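PDB 5KQA: glutaredoxin-glutathione complex from Polygonaceae, which binds glutathione and, as a member of the glutaredoxin family, probably catalyses glutathione-dependent thiol-disulfide exchange. Local coordinates for residues A[55-63]-A[116-126]. Residues are numbered along the deposited sequence; the frame is centred on the assembly and turned at random.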
# COMPACT_ATOMS: atom_id res chain seq x y z
N LYS A 55 3.12 11.11 -5.03
CA LYS A 55 3.73 12.03 -5.99
C LYS A 55 4.72 11.30 -6.91
O LYS A 55 4.74 11.52 -8.12
CB LYS A 55 4.42 13.18 -5.25
CG LYS A 55 4.84 14.34 -6.12
CD LYS A 55 5.24 15.53 -5.24
CE LYS A 55 5.55 16.78 -6.06
NZ LYS A 55 6.78 16.62 -6.90
N LEU A 56 5.55 10.43 -6.33
CA LEU A 56 6.47 9.60 -7.12
C LEU A 56 5.73 8.75 -8.14
O LEU A 56 6.08 8.74 -9.32
CB LEU A 56 7.31 8.69 -6.21
CG LEU A 56 8.24 7.72 -6.96
CD1 LEU A 56 9.46 8.44 -7.49
CD2 LEU A 56 8.65 6.55 -6.11
N PHE A 57 4.71 8.02 -7.69
CA PHE A 57 3.93 7.18 -8.58
C PHE A 57 3.23 8.01 -9.66
O PHE A 57 3.13 7.57 -10.80
CB PHE A 57 2.90 6.36 -7.80
CG PHE A 57 3.50 5.29 -6.96
CD1 PHE A 57 4.56 4.53 -7.44
CD2 PHE A 57 3.03 5.05 -5.68
CE1 PHE A 57 5.13 3.54 -6.67
CE2 PHE A 57 3.61 4.07 -4.90
CZ PHE A 57 4.65 3.31 -5.39
N ASP A 58 2.74 9.20 -9.30
CA ASP A 58 2.14 10.10 -10.28
C ASP A 58 3.13 10.39 -11.42
O ASP A 58 2.81 10.24 -12.60
CB ASP A 58 1.70 11.43 -9.64
CG ASP A 58 0.51 11.27 -8.70
OD1 ASP A 58 -0.29 10.32 -8.87
OD2 ASP A 58 0.37 12.11 -7.78
N GLN A 59 4.33 10.79 -11.03
CA GLN A 59 5.37 11.20 -11.98
C GLN A 59 5.88 10.02 -12.83
O GLN A 59 6.29 10.19 -13.98
CB GLN A 59 6.51 11.88 -11.23
CG GLN A 59 6.07 13.18 -10.55
CD GLN A 59 7.16 13.84 -9.73
OE1 GLN A 59 8.03 13.17 -9.17
NE2 GLN A 59 7.12 15.16 -9.65
N LEU A 60 5.82 8.81 -12.26
CA LEU A 60 6.23 7.61 -12.99
C LEU A 60 5.16 7.13 -13.96
O LEU A 60 5.40 6.22 -14.74
CB LEU A 60 6.55 6.47 -12.03
CG LEU A 60 7.76 6.59 -11.11
CD1 LEU A 60 7.85 5.32 -10.28
CD2 LEU A 60 9.04 6.82 -11.90
N GLY A 61 3.97 7.72 -13.90
CA GLY A 61 2.87 7.32 -14.77
C GLY A 61 2.19 6.03 -14.33
O GLY A 61 1.56 5.33 -15.12
N ALA A 62 2.31 5.72 -13.04
CA ALA A 62 1.75 4.49 -12.51
C ALA A 62 0.39 4.74 -11.88
O ALA A 62 0.20 5.72 -11.16
CB ALA A 62 2.71 3.86 -11.50
N ARG A 63 -0.58 3.87 -12.14
CA ARG A 63 -1.86 4.04 -11.48
C ARG A 63 -1.92 3.19 -10.21
O ARG A 63 -1.49 2.03 -10.19
CB ARG A 63 -3.02 3.71 -12.42
CG ARG A 63 -3.30 2.24 -12.63
CD ARG A 63 -4.57 2.09 -13.47
NE ARG A 63 -4.54 2.97 -14.63
CZ ARG A 63 -5.62 3.38 -15.29
NH1 ARG A 63 -6.83 3.00 -14.90
NH2 ARG A 63 -5.48 4.19 -16.34
N LEU A 116 11.97 -0.52 -9.49
CA LEU A 116 10.56 -0.13 -9.31
C LEU A 116 9.75 -0.13 -10.60
O LEU A 116 8.65 -0.69 -10.65
CB LEU A 116 10.48 1.25 -8.65
CG LEU A 116 9.10 1.74 -8.22
CD1 LEU A 116 8.46 0.74 -7.29
CD2 LEU A 116 9.19 3.11 -7.53
N VAL A 117 10.27 0.52 -11.64
CA VAL A 117 9.52 0.61 -12.90
C VAL A 117 9.27 -0.76 -13.53
O VAL A 117 8.16 -1.03 -13.98
CB VAL A 117 10.24 1.53 -13.91
CG1 VAL A 117 9.61 1.43 -15.30
CG2 VAL A 117 10.19 2.97 -13.42
N PRO A 118 10.29 -1.64 -13.57
CA PRO A 118 10.05 -2.99 -14.08
C PRO A 118 9.03 -3.77 -13.25
O PRO A 118 8.24 -4.52 -13.82
CB PRO A 118 11.44 -3.66 -14.00
CG PRO A 118 12.41 -2.51 -14.05
CD PRO A 118 11.72 -1.40 -13.30
N MET A 119 9.05 -3.60 -11.92
CA MET A 119 8.06 -4.25 -11.05
C MET A 119 6.67 -3.73 -11.36
O MET A 119 5.70 -4.51 -11.41
CB MET A 119 8.37 -4.00 -9.57
CG MET A 119 9.61 -4.67 -9.02
SD MET A 119 9.96 -4.05 -7.36
CE MET A 119 8.32 -4.12 -6.65
N LEU A 120 6.57 -2.42 -11.54
CA LEU A 120 5.31 -1.75 -11.84
C LEU A 120 4.77 -2.18 -13.20
O LEU A 120 3.57 -2.32 -13.40
CB LEU A 120 5.47 -0.23 -11.78
CG LEU A 120 5.62 0.37 -10.38
CD1 LEU A 120 6.03 1.84 -10.45
CD2 LEU A 120 4.32 0.25 -9.59
N THR A 121 5.68 -2.39 -14.14
CA THR A 121 5.31 -2.82 -15.48
C THR A 121 4.90 -4.28 -15.49
O THR A 121 3.94 -4.66 -16.16
CB THR A 121 6.47 -2.59 -16.47
OG1 THR A 121 6.81 -1.20 -16.49
CG2 THR A 121 6.08 -3.05 -17.86
N GLU A 122 5.63 -5.10 -14.74
CA GLU A 122 5.43 -6.55 -14.73
C GLU A 122 4.01 -6.91 -14.28
O GLU A 122 3.45 -7.92 -14.71
CB GLU A 122 6.47 -7.22 -13.81
CG GLU A 122 6.57 -8.75 -13.91
CD GLU A 122 5.93 -9.48 -12.72
OE1 GLU A 122 5.21 -8.85 -11.93
OE2 GLU A 122 6.16 -10.71 -12.58
N CYS A 123 3.42 -6.07 -13.43
CA CYS A 123 2.11 -6.38 -12.85
C CYS A 123 0.99 -5.53 -13.42
O CYS A 123 -0.16 -5.64 -12.97
CB CYS A 123 2.15 -6.20 -11.34
SG CYS A 123 2.26 -4.49 -10.86
N GLY A 124 1.31 -4.66 -14.37
CA GLY A 124 0.30 -3.84 -15.01
C GLY A 124 0.08 -2.44 -14.44
O GLY A 124 -0.71 -1.68 -14.97
N ALA A 125 0.78 -2.09 -13.37
CA ALA A 125 0.57 -0.78 -12.77
C ALA A 125 1.03 0.34 -13.70
O ALA A 125 0.52 1.46 -13.65
CB ALA A 125 1.29 -0.68 -11.43
N ILE A 126 2.00 0.04 -14.55
CA ILE A 126 2.38 0.95 -15.63
C ILE A 126 2.08 0.26 -16.95
O ILE A 126 2.51 -0.88 -17.17
CB ILE A 126 3.86 1.34 -15.60
CG1 ILE A 126 4.17 2.19 -14.37
CG2 ILE A 126 4.23 2.12 -16.86
CD1 ILE A 126 5.66 2.48 -14.19
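The CA atoms of Ala62 and Ile126 lie nearest each other across the contact, 4.8 Å apart, whereas the axes of helices 55-60 and 116-122 stay 12.1 Å apart and cross at -73°, a separation that leaves side chains to fill the interface. Both helices end in Schellman motifs, with Gly61 and Gly124 at positive phi, and the chains leaving them meet. There Arg63 N donates to Ala125 O over 3.0 Å with an N-H...O angle of 159°, and the CA of Ala62 adds a CH...O contact to the same oxygen. Between the helices, Leu116, its CG anti to the backbone N (chi1 -172°), carries CD2 to Leu56 CD2, tip to tip at 3.8 Å. Leu60 crosses both Leu116 and Leu120 nearly perpendicularly, its CD1 lying 3.9 Å from Leu120 CD1. Obliquely to the Phe57 ring come Leu116 CD2 and Leu120 CD1, and Ala62 CB packs 3.6 Å from Ile126 CG1. Val107 of helix 104-112 touches Leu56, Phe57 and Leu116, while Leu39 of the central sheet touches Phe57, Leu120 and Ala125. The chemistry is therefore divided: apolar packing joins the last helix to the thioredoxin-type core, and one directional backbone bond, with the CH...O contact and Ala62-Ile126 packing, ties the helix exits together.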